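Local atomic coordinates of probable zinc protease (Pseudomonas aeruginosa, PDB entry 4NNZ), a protein that probably acts in peptide hydrolysis as one subunit of a heterodimeric zinc protease of the M16 peptidase family. Residues A[230-236]-A[413-419]; A[245-251]-A[310-316]. One frame throughout, in Å; residues are numbered along the deposited sequence.

In the fold
Going from the N terminus, the chain first builds a six-stranded sheet whose last strand along the chain is 190-196, then enters a second, five-stranded mixed sheet through strand 233-240. Contact 1 joins this strand to the last one, 415-422, and so closes a loop of 176 residues, more than half of it helical. Contact 2 is nested inside that loop: strand 246-253, next in the chain after 233-240, pairs with 309-317 across 58 intervening residues. The two contacts meet where 415-422 and 246-253 lie side by side, with Thr-416 O 2.8 Å from Gly-250 N. Together they set the order 233-240, 415-422, 246-253, 309-317, with 294-301 completing the sheet.

Contact 1: residues A[230-236]-A[413-419]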
ATOM      1  N   GLU A 230       5.903   9.338  12.136  1.00 45.69           N
ATOM      2  CA  GLU A 230       4.715   9.934  12.694  1.00 46.36           C
ATOM      3  C   GLU A 230       3.657  10.102  11.642  1.00 46.30           C
ATOM      4  O   GLU A 230       3.508  11.152  11.100  1.00 50.04           O
ATOM      5  CB  GLU A 230       5.036  11.261  13.327  1.00 46.93           C
ATOM      6  CG  GLU A 230       5.688  11.140  14.677  1.00 52.19           C
ATOM      7  CD  GLU A 230       6.079  12.468  15.282  1.00 52.00           C
ATOM      8  OE1 GLU A 230       7.231  12.855  15.134  1.00 51.91           O
ATOM      9  OE2 GLU A 230       5.260  13.116  15.931  1.00 50.33           O
ATOM     10  N   PRO A 231       2.892   9.067  11.350  1.00 45.31           N
ATOM     11  CA  PRO A 231       1.880   9.133  10.307  1.00 44.76           C
ATOM     12  C   PRO A 231       0.692  10.019  10.593  1.00 40.55           C
ATOM     13  O   PRO A 231      -0.007  10.381   9.699  1.00 42.78           O
ATOM     14  CB  PRO A 231       1.456   7.680  10.162  1.00 44.22           C
ATOM     15  CG  PRO A 231       2.641   6.926  10.577  1.00 43.26           C
ATOM     16  CD  PRO A 231       3.108   7.679  11.754  1.00 47.78           C
ATOM     17  N   GLY A 232       0.472  10.366  11.832  1.00 43.00           N
ATOM     18  CA  GLY A 232      -0.739  11.040  12.211  1.00 40.63           C
ATOM     19  C   GLY A 232      -1.674  10.141  12.965  1.00 41.17           C
ATOM     20  O   GLY A 232      -1.390   9.008  13.156  1.00 42.44           O
ATOM     21  N   GLU A 233      -2.797  10.667  13.390  1.00 40.90           N
ATOM     22  CA  GLU A 233      -3.718   9.956  14.230  1.00 41.63           C
ATOM     23  C   GLU A 233      -4.792   9.408  13.354  1.00 39.01           C
ATOM     24  O   GLU A 233      -5.476  10.145  12.729  1.00 39.76           O
ATOM     25  CB  GLU A 233      -4.338  10.949  15.195  1.00 47.55           C
ATOM     26  CG  GLU A 233      -4.750  10.442  16.565  1.00 52.91           C
ATOM     27  CD  GLU A 233      -5.139  11.566  17.526  1.00 56.85           C
ATOM     28  OE1 GLU A 233      -4.756  12.711  17.311  1.00 51.73           O
ATOM     29  OE2 GLU A 233      -5.822  11.315  18.520  1.00 55.95           O
ATOM     30  N   ARG A 234      -4.929   8.096  13.300  1.00 38.13           N
ATOM     31  CA  ARG A 234      -5.952   7.462  12.499  1.00 37.62           C
ATOM     32  C   ARG A 234      -6.906   6.742  13.400  1.00 36.87           C
ATOM     33  O   ARG A 234      -6.500   5.949  14.152  1.00 39.25           O
ATOM     34  CB  ARG A 234      -5.352   6.428  11.555  1.00 37.79           C
ATOM     35  CG  ARG A 234      -4.292   6.912  10.608  1.00 35.68           C
ATOM     36  CD  ARG A 234      -2.980   7.064  11.304  1.00 35.02           C
ATOM     37  NE  ARG A 234      -2.120   5.962  11.007  1.00 35.57           N
ATOM     38  CZ  ARG A 234      -1.013   5.702  11.649  1.00 34.74           C
ATOM     39  NH1 ARG A 234      -0.614   6.463  12.624  1.00 34.32           N
ATOM     40  NH2 ARG A 234      -0.301   4.698  11.281  1.00 36.27           N
ATOM     41  N   ARG A 235      -8.183   7.021  13.290  1.00 37.40           N
ATOM     42  CA  ARG A 235      -9.184   6.326  14.046  1.00 37.24           C
ATOM     43  C   ARG A 235     -10.123   5.575  13.121  1.00 36.10           C
ATOM     44  O   ARG A 235     -10.586   6.125  12.186  1.00 33.94           O
ATOM     45  CB  ARG A 235      -9.930   7.321  14.908  1.00 37.11           C
ATOM     46  CG  ARG A 235      -8.994   8.241  15.630  1.00 39.70           C
ATOM     47  CD  ARG A 235      -9.685   9.218  16.529  1.00 40.30           C
ATOM     48  NE  ARG A 235     -10.555   8.541  17.438  1.00 45.19           N
ATOM     49  CZ  ARG A 235     -10.249   8.211  18.671  1.00 45.67           C
ATOM     50  NH1 ARG A 235      -9.077   8.509  19.184  1.00 41.65           N
ATOM     51  NH2 ARG A 235     -11.143   7.570  19.371  1.00 45.38           N
ATOM     52  N   LEU A 236     -10.385   4.300  13.394  1.00 37.98           N
ATOM     53  CA  LEU A 236     -11.265   3.466  12.573  1.00 36.78           C
ATOM     54  C   LEU A 236     -12.480   3.013  13.315  1.00 36.10           C
ATOM     55  O   LEU A 236     -12.416   2.754  14.461  1.00 35.08           O
ATOM     56  CB  LEU A 236     -10.575   2.218  12.105  1.00 37.91           C
ATOM     57  CG  LEU A 236      -9.871   2.288  10.798  1.00 40.07           C
ATOM     58  CD1 LEU A 236      -8.653   3.124  11.028  1.00 43.68           C
ATOM     59  CD2 LEU A 236      -9.481   0.900  10.393  1.00 41.82           C
ATOM     60  N   SER A 413       0.400  10.915  17.490  1.00 39.40           N
ATOM     61  CA  SER A 413       0.871  10.988  16.131  1.00 37.89           C
ATOM     62  C   SER A 413       1.266   9.655  15.586  1.00 35.41           C
ATOM     63  O   SER A 413       1.442   9.525  14.432  1.00 36.83           O
ATOM     64  CB  SER A 413       2.006  11.970  15.986  1.00 36.66           C
ATOM     65  OG  SER A 413       3.037  11.687  16.868  1.00 36.77           O
ATOM     66  N   ARG A 414       1.436   8.682  16.442  1.00 35.38           N
ATOM     67  CA  ARG A 414       1.876   7.389  16.018  1.00 35.87           C
ATOM     68  C   ARG A 414       0.797   6.353  16.124  1.00 33.65           C
ATOM     69  O   ARG A 414       1.038   5.221  15.923  1.00 31.08           O
ATOM     70  CB  ARG A 414       3.070   6.970  16.839  1.00 36.12           C
ATOM     71  CG  ARG A 414       4.279   7.812  16.611  1.00 37.45           C
ATOM     72  CD  ARG A 414       5.262   7.685  17.731  1.00 36.55           C
ATOM     73  NE  ARG A 414       6.561   8.142  17.318  1.00 40.34           N
ATOM     74  CZ  ARG A 414       6.985   9.385  17.415  1.00 39.02           C
ATOM     75  NH1 ARG A 414       6.226  10.295  17.929  1.00 42.08           N
ATOM     76  NH2 ARG A 414       8.178   9.704  17.012  1.00 39.50           N
ATOM     77  N   LEU A 415      -0.395   6.785  16.439  1.00 34.20           N
ATOM     78  CA  LEU A 415      -1.467   5.916  16.788  1.00 34.78           C
ATOM     79  C   LEU A 415      -2.459   5.618  15.687  1.00 36.74           C
ATOM     80  O   LEU A 415      -2.909   6.500  15.025  1.00 37.05           O
ATOM     81  CB  LEU A 415      -2.214   6.522  17.955  1.00 35.28           C
ATOM     82  CG  LEU A 415      -3.543   5.910  18.317  1.00 37.54           C
ATOM     83  CD1 LEU A 415      -3.316   4.599  19.013  1.00 37.85           C
ATOM     84  CD2 LEU A 415      -4.305   6.835  19.206  1.00 38.82           C
ATOM     85  N   THR A 416      -2.774   4.344  15.516  1.00 35.93           N
ATOM     86  CA  THR A 416      -3.934   3.876  14.807  1.00 34.87           C
ATOM     87  C   THR A 416      -4.814   3.199  15.823  1.00 36.52           C
ATOM     88  O   THR A 416      -4.416   2.295  16.473  1.00 34.66           O
ATOM     89  CB  THR A 416      -3.585   2.829  13.761  1.00 34.35           C
ATOM     90  OG1 THR A 416      -2.451   3.230  13.034  1.00 33.58           O
ATOM     91  CG2 THR A 416      -4.671   2.659  12.819  1.00 34.92           C
ATOM     92  N   LEU A 417      -6.022   3.679  15.955  1.00 36.85           N
ATOM     93  CA  LEU A 417      -6.968   3.131  16.879  1.00 37.77           C
ATOM     94  C   LEU A 417      -8.211   2.691  16.148  1.00 38.27           C
ATOM     95  O   LEU A 417      -8.724   3.410  15.359  1.00 38.32           O
ATOM     96  CB  LEU A 417      -7.326   4.167  17.923  1.00 37.18           C
ATOM     97  CG  LEU A 417      -8.473   3.841  18.843  1.00 36.13           C
ATOM     98  CD1 LEU A 417      -8.315   4.533  20.153  1.00 39.17           C
ATOM     99  CD2 LEU A 417      -9.787   4.190  18.219  1.00 38.57           C
ATOM    100  N   ALA A 418      -8.688   1.493  16.417  1.00 37.14           N
ATOM    101  CA  ALA A 418      -9.895   1.017  15.789  1.00 37.32           C
ATOM    102  C   ALA A 418     -10.952   0.506  16.739  1.00 36.12           C
ATOM    103  O   ALA A 418     -10.652  -0.244  17.591  1.00 38.10           O
ATOM    104  CB  ALA A 418      -9.561  -0.043  14.790  1.00 38.95           C
ATOM    105  N   GLN A 419     -12.199   0.891  16.541  1.00 36.06           N
ATOM    106  CA  GLN A 419     -13.295   0.374  17.320  1.00 35.21           C
ATOM    107  C   GLN A 419     -13.984  -0.682  16.516  1.00 34.78           C
ATOM    108  O   GLN A 419     -14.377  -0.448  15.414  1.00 35.29           O
ATOM    109  CB  GLN A 419     -14.279   1.480  17.674  1.00 37.80           C
ATOM    110  CG  GLN A 419     -13.614   2.699  18.267  1.00 42.34           C
ATOM    111  CD  GLN A 419     -14.526   3.649  19.002  1.00 42.39           C
ATOM    112  OE1 GLN A 419     -15.658   3.857  18.653  1.00 44.96           O
ATOM    113  NE2 GLN A 419     -13.997   4.260  20.012  1.00 49.19           N
TER
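Arg-234, Arg-235 and Leu-236 run parallel to Thr-416, Leu-417 and Ala-418, the short strand axes 11° apart and 4.5 Å from each other at closest. Four backbone hydrogen bonds make the ladder: Arg-234 N to Leu-415 O, Leu-417 N to Arg-234 O, Leu-236 N to Leu-417 O, and Gln-419 N to Leu-236 O. Before the strand, Gly-232 N bonds Ser-413 O at 2.9 Å. There Glu-230 OE2 accepts the Ser-413 hydroxyl, OG, at 2.8 Å on its anti side. The Glu-230 carboxylate also stacks on the Arg-414 guanidinium, planes 17° apart; OE2 to NH1 is 3.6 Å, a salt bridge of charge alone, while NH1 bonds Thr-411. Bends at chi2 (78°) and chi3 fold Arg-234 back, so that its NH1 grips Gly-232 O at 2.7 Å. Thr-416 OG1 lies over one face of this guanidinium and Pro-231 CB over the other. On the opposite side of the sheet Leu-417 CD2 lies over one face of the Arg-235 guanidinium, toward its rim, 3.8 Å from NH2, and Arg-235 forms a salt bridge with Glu-329. Residues 233-236 also pair antiparallel with a strand of the second subunit, another copy of this protein. The arrangement is a parallel strand pair at the margin of an alpha/beta M16 domain, where the sheet continues into the second copy in this assembly.

Contact 2: residues A[245-251]-A[310-316]; sequences PNLIMGF and LFVLSAT
Met-249 and Leu-313 face each other as a hydrogen-bonded antiparallel pair, with Leu-313 N to Met-249 O at 2.7 Å and Met-249 N to Leu-313 O at 3.0 Å. The same reciprocal pair of N-H...O hydrogen bonds recurs at Leu-247 with Ala-315 and at Phe-251 with Phe-311. Between these rungs, CA-H...O contacts bring Ile-248 CA to Leu-313 O and Gly-250 CA to Phe-311 O (3.3 Å). Side chains meet mainly through their first carbons: Met-249 CB lies 4.1 Å from Leu-313 CB, and Phe-251 CB 4.3 Å from Phe-311 CB. The two phenyl groups part because CG of Phe-311 stands opposite its backbone N (chi1 -172°), whereas CG of Phe-251 stays beside its own (chi1 -72°). Phe-410 meets both rings, that of Phe-311 edge-to-face. On the other face of the sheet Leu-310 CD2 folds over the backbone to within 3.5 Å of Phe-251 O, beside side-chain-less Gly-250, and Ile-248 CG2 comes within 4.3 Å of Val-312 CG1. At the far end Asn-246 CB touches Thr-316 CG2 at 3.6 Å. Farther out, helix 325-341 covers Leu-247, Leu-313 and Ala-315, while helix 140-152 covers Ile-248 and Leu-310; strands 415-422 and 294-301 flank the pair. The chemistry is thus divided: backbone amides supply the polar bonding between the strands, while mostly apolar side chains pack against helices on both faces.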
ATOM      1  N   PRO A 245     -17.962  -5.648  21.702  1.00 52.12           N
ATOM      2  CA  PRO A 245     -17.237  -4.463  21.275  1.00 54.02           C
ATOM      3  C   PRO A 245     -15.813  -4.486  21.756  1.00 53.31           C
ATOM      4  O   PRO A 245     -15.586  -4.927  22.838  1.00 55.64           O
ATOM      5  CB  PRO A 245     -17.971  -3.358  21.981  1.00 53.05           C
ATOM      6  CG  PRO A 245     -19.334  -3.868  22.128  1.00 54.87           C
ATOM      7  CD  PRO A 245     -19.233  -5.328  22.332  1.00 52.87           C
ATOM      8  N   ASN A 246     -14.863  -4.024  20.967  1.00 49.31           N
ATOM      9  CA  ASN A 246     -13.484  -4.053  21.391  1.00 45.12           C
ATOM     10  C   ASN A 246     -12.587  -3.030  20.745  1.00 41.56           C
ATOM     11  O   ASN A 246     -12.898  -2.486  19.732  1.00 41.21           O
ATOM     12  CB  ASN A 246     -12.915  -5.452  21.276  1.00 49.68           C
ATOM     13  CG  ASN A 246     -12.751  -5.898  19.859  1.00 49.85           C
ATOM     14  OD1 ASN A 246     -13.708  -6.098  19.162  1.00 49.74           O
ATOM     15  ND2 ASN A 246     -11.517  -6.048  19.433  1.00 51.58           N
ATOM     16  N   LEU A 247     -11.467  -2.774  21.379  1.00 38.65           N
ATOM     17  CA  LEU A 247     -10.608  -1.692  21.030  1.00 37.88           C
ATOM     18  C   LEU A 247      -9.269  -2.193  20.626  1.00 38.45           C
ATOM     19  O   LEU A 247      -8.725  -3.034  21.263  1.00 40.32           O
ATOM     20  CB  LEU A 247     -10.445  -0.767  22.217  1.00 36.80           C
ATOM     21  CG  LEU A 247      -9.846   0.590  21.916  1.00 36.84           C
ATOM     22  CD1 LEU A 247     -10.765   1.394  21.049  1.00 38.27           C
ATOM     23  CD2 LEU A 247      -9.591   1.319  23.191  1.00 38.31           C
ATOM     24  N   ILE A 248      -8.743  -1.664  19.545  1.00 37.61           N
ATOM     25  CA  ILE A 248      -7.412  -1.975  19.132  1.00 34.46           C
ATOM     26  C   ILE A 248      -6.638  -0.693  19.029  1.00 33.44           C
ATOM     27  O   ILE A 248      -7.051   0.190  18.383  1.00 32.03           O
ATOM     28  CB  ILE A 248      -7.437  -2.639  17.762  1.00 35.79           C
ATOM     29  CG1 ILE A 248      -8.552  -3.658  17.692  1.00 36.80           C
ATOM     30  CG2 ILE A 248      -6.098  -3.253  17.429  1.00 35.96           C
ATOM     31  CD1 ILE A 248      -8.448  -4.606  16.537  1.00 39.18           C
ATOM     32  N   MET A 249      -5.506  -0.604  19.691  1.00 37.77           N
ATOM     33  CA  MET A 249      -4.613   0.525  19.532  1.00 38.15           C
ATOM     34  C   MET A 249      -3.239   0.093  19.087  1.00 37.27           C
ATOM     35  O   MET A 249      -2.663  -0.776  19.659  1.00 42.46           O
ATOM     36  CB  MET A 249      -4.490   1.277  20.829  1.00 39.09           C
ATOM     37  CG  MET A 249      -5.758   1.971  21.240  1.00 41.23           C
ATOM     38  SD  MET A 249      -5.685   2.602  22.894  1.00 46.41           S
ATOM     39  CE  MET A 249      -4.590   3.974  22.722  1.00 44.71           C
ATOM     40  N   GLY A 250      -2.712   0.710  18.058  1.00 40.07           N
ATOM     41  CA  GLY A 250      -1.388   0.387  17.584  1.00 36.10           C
ATOM     42  C   GLY A 250      -0.482   1.579  17.480  1.00 34.00           C
ATOM     43  O   GLY A 250      -0.896   2.579  17.043  1.00 35.10           O
ATOM     44  N   PHE A 251       0.759   1.451  17.886  1.00 32.86           N
ATOM     45  CA  PHE A 251       1.712   2.528  17.745  1.00 33.34           C
ATOM     46  C   PHE A 251       2.852   2.202  16.806  1.00 32.05           C
ATOM     47  O   PHE A 251       3.475   1.210  16.952  1.00 31.77           O
ATOM     48  CB  PHE A 251       2.256   2.891  19.100  1.00 33.98           C
ATOM     49  CG  PHE A 251       1.283   3.606  19.959  1.00 31.92           C
ATOM     50  CD1 PHE A 251       1.084   4.924  19.815  1.00 30.09           C
ATOM     51  CD2 PHE A 251       0.565   2.941  20.903  1.00 34.22           C
ATOM     52  CE1 PHE A 251       0.204   5.587  20.599  1.00 30.60           C
ATOM     53  CE2 PHE A 251      -0.333   3.594  21.683  1.00 33.60           C
ATOM     54  CZ  PHE A 251      -0.510   4.927  21.526  1.00 32.34           C
ATOM     55  N   LEU A 310       4.867  -2.535  15.051  1.00 34.66           N
ATOM     56  CA  LEU A 310       3.701  -1.999  15.678  1.00 34.34           C
ATOM     57  C   LEU A 310       3.623  -2.466  17.106  1.00 34.88           C
ATOM     58  O   LEU A 310       3.826  -3.610  17.371  1.00 32.26           O
ATOM     59  CB  LEU A 310       2.507  -2.541  14.946  1.00 35.41           C
ATOM     60  CG  LEU A 310       1.597  -1.719  14.071  1.00 40.36           C
ATOM     61  CD1 LEU A 310       0.251  -2.375  14.049  1.00 41.06           C
ATOM     62  CD2 LEU A 310       1.447  -0.302  14.559  1.00 44.66           C
ATOM     63  N   PHE A 311       3.308  -1.571  18.019  1.00 34.87           N
ATOM     64  CA  PHE A 311       3.097  -1.924  19.395  1.00 35.44           C
ATOM     65  C   PHE A 311       1.624  -1.914  19.627  1.00 34.51           C
ATOM     66  O   PHE A 311       1.005  -0.925  19.499  1.00 33.26           O
ATOM     67  CB  PHE A 311       3.748  -0.915  20.321  1.00 38.05           C
ATOM     68  CG  PHE A 311       3.727  -1.314  21.760  1.00 37.07           C
ATOM     69  CD1 PHE A 311       2.617  -1.119  22.525  1.00 36.49           C
ATOM     70  CD2 PHE A 311       4.817  -1.880  22.337  1.00 37.10           C
ATOM     71  CE1 PHE A 311       2.596  -1.485  23.833  1.00 36.89           C
ATOM     72  CE2 PHE A 311       4.802  -2.242  23.649  1.00 36.26           C
ATOM     73  CZ  PHE A 311       3.692  -2.047  24.394  1.00 35.01           C
ATOM     74  N   VAL A 312       1.069  -3.049  19.977  1.00 37.17           N
ATOM     75  CA  VAL A 312      -0.355  -3.215  19.942  1.00 36.40           C
ATOM     76  C   VAL A 312      -1.050  -3.451  21.257  1.00 35.11           C
ATOM     77  O   VAL A 312      -0.598  -4.152  22.086  1.00 36.22           O
ATOM     78  CB  VAL A 312      -0.751  -4.296  18.941  1.00 35.04           C
ATOM     79  CG1 VAL A 312      -2.241  -4.409  18.848  1.00 36.47           C
ATOM     80  CG2 VAL A 312      -0.223  -3.937  17.591  1.00 33.33           C
ATOM     81  N   LEU A 313      -2.185  -2.823  21.418  1.00 37.15           N
ATOM     82  CA  LEU A 313      -2.984  -2.978  22.597  1.00 38.78           C
ATOM     83  C   LEU A 313      -4.365  -3.476  22.243  1.00 41.28           C
ATOM     84  O   LEU A 313      -4.949  -3.065  21.286  1.00 41.60           O
ATOM     85  CB  LEU A 313      -3.084  -1.661  23.320  1.00 39.97           C
ATOM     86  CG  LEU A 313      -1.927  -1.384  24.245  1.00 40.93           C
ATOM     87  CD1 LEU A 313      -0.948  -0.438  23.614  1.00 41.84           C
ATOM     88  CD2 LEU A 313      -2.426  -0.845  25.553  1.00 42.53           C
ATOM     89  N   SER A 314      -4.859  -4.407  23.024  1.00 41.21           N
ATOM     90  CA  SER A 314      -6.180  -4.929  22.837  1.00 41.06           C
ATOM     91  C   SER A 314      -6.980  -4.977  24.127  1.00 40.23           C
ATOM     92  O   SER A 314      -6.536  -5.535  25.088  1.00 39.93           O
ATOM     93  CB  SER A 314      -6.044  -6.312  22.295  1.00 40.08           C
ATOM     94  OG  SER A 314      -6.881  -6.480  21.224  1.00 44.87           O
ATOM     95  N   ALA A 315      -8.151  -4.396  24.147  1.00 39.74           N
ATOM     96  CA  ALA A 315      -8.973  -4.502  25.315  1.00 40.19           C
ATOM     97  C   ALA A 315     -10.393  -4.642  24.919  1.00 40.70           C
ATOM     98  O   ALA A 315     -10.788  -4.135  23.930  1.00 42.29           O
ATOM     99  CB  ALA A 315      -8.798  -3.289  26.189  1.00 38.22           C
ATOM    100  N   THR A 316     -11.159  -5.336  25.711  1.00 43.86           N
ATOM    101  CA  THR A 316     -12.568  -5.377  25.505  1.00 45.74           C
ATOM    102  C   THR A 316     -13.180  -4.793  26.752  1.00 44.98           C
ATOM    103  O   THR A 316     -12.633  -4.921  27.814  1.00 45.40           O
ATOM    104  CB  THR A 316     -13.063  -6.782  25.168  1.00 46.79           C
ATOM    105  OG1 THR A 316     -13.037  -7.582  26.330  1.00 51.80           O
ATOM    106  CG2 THR A 316     -12.176  -7.409  24.175  1.00 48.43           C
TER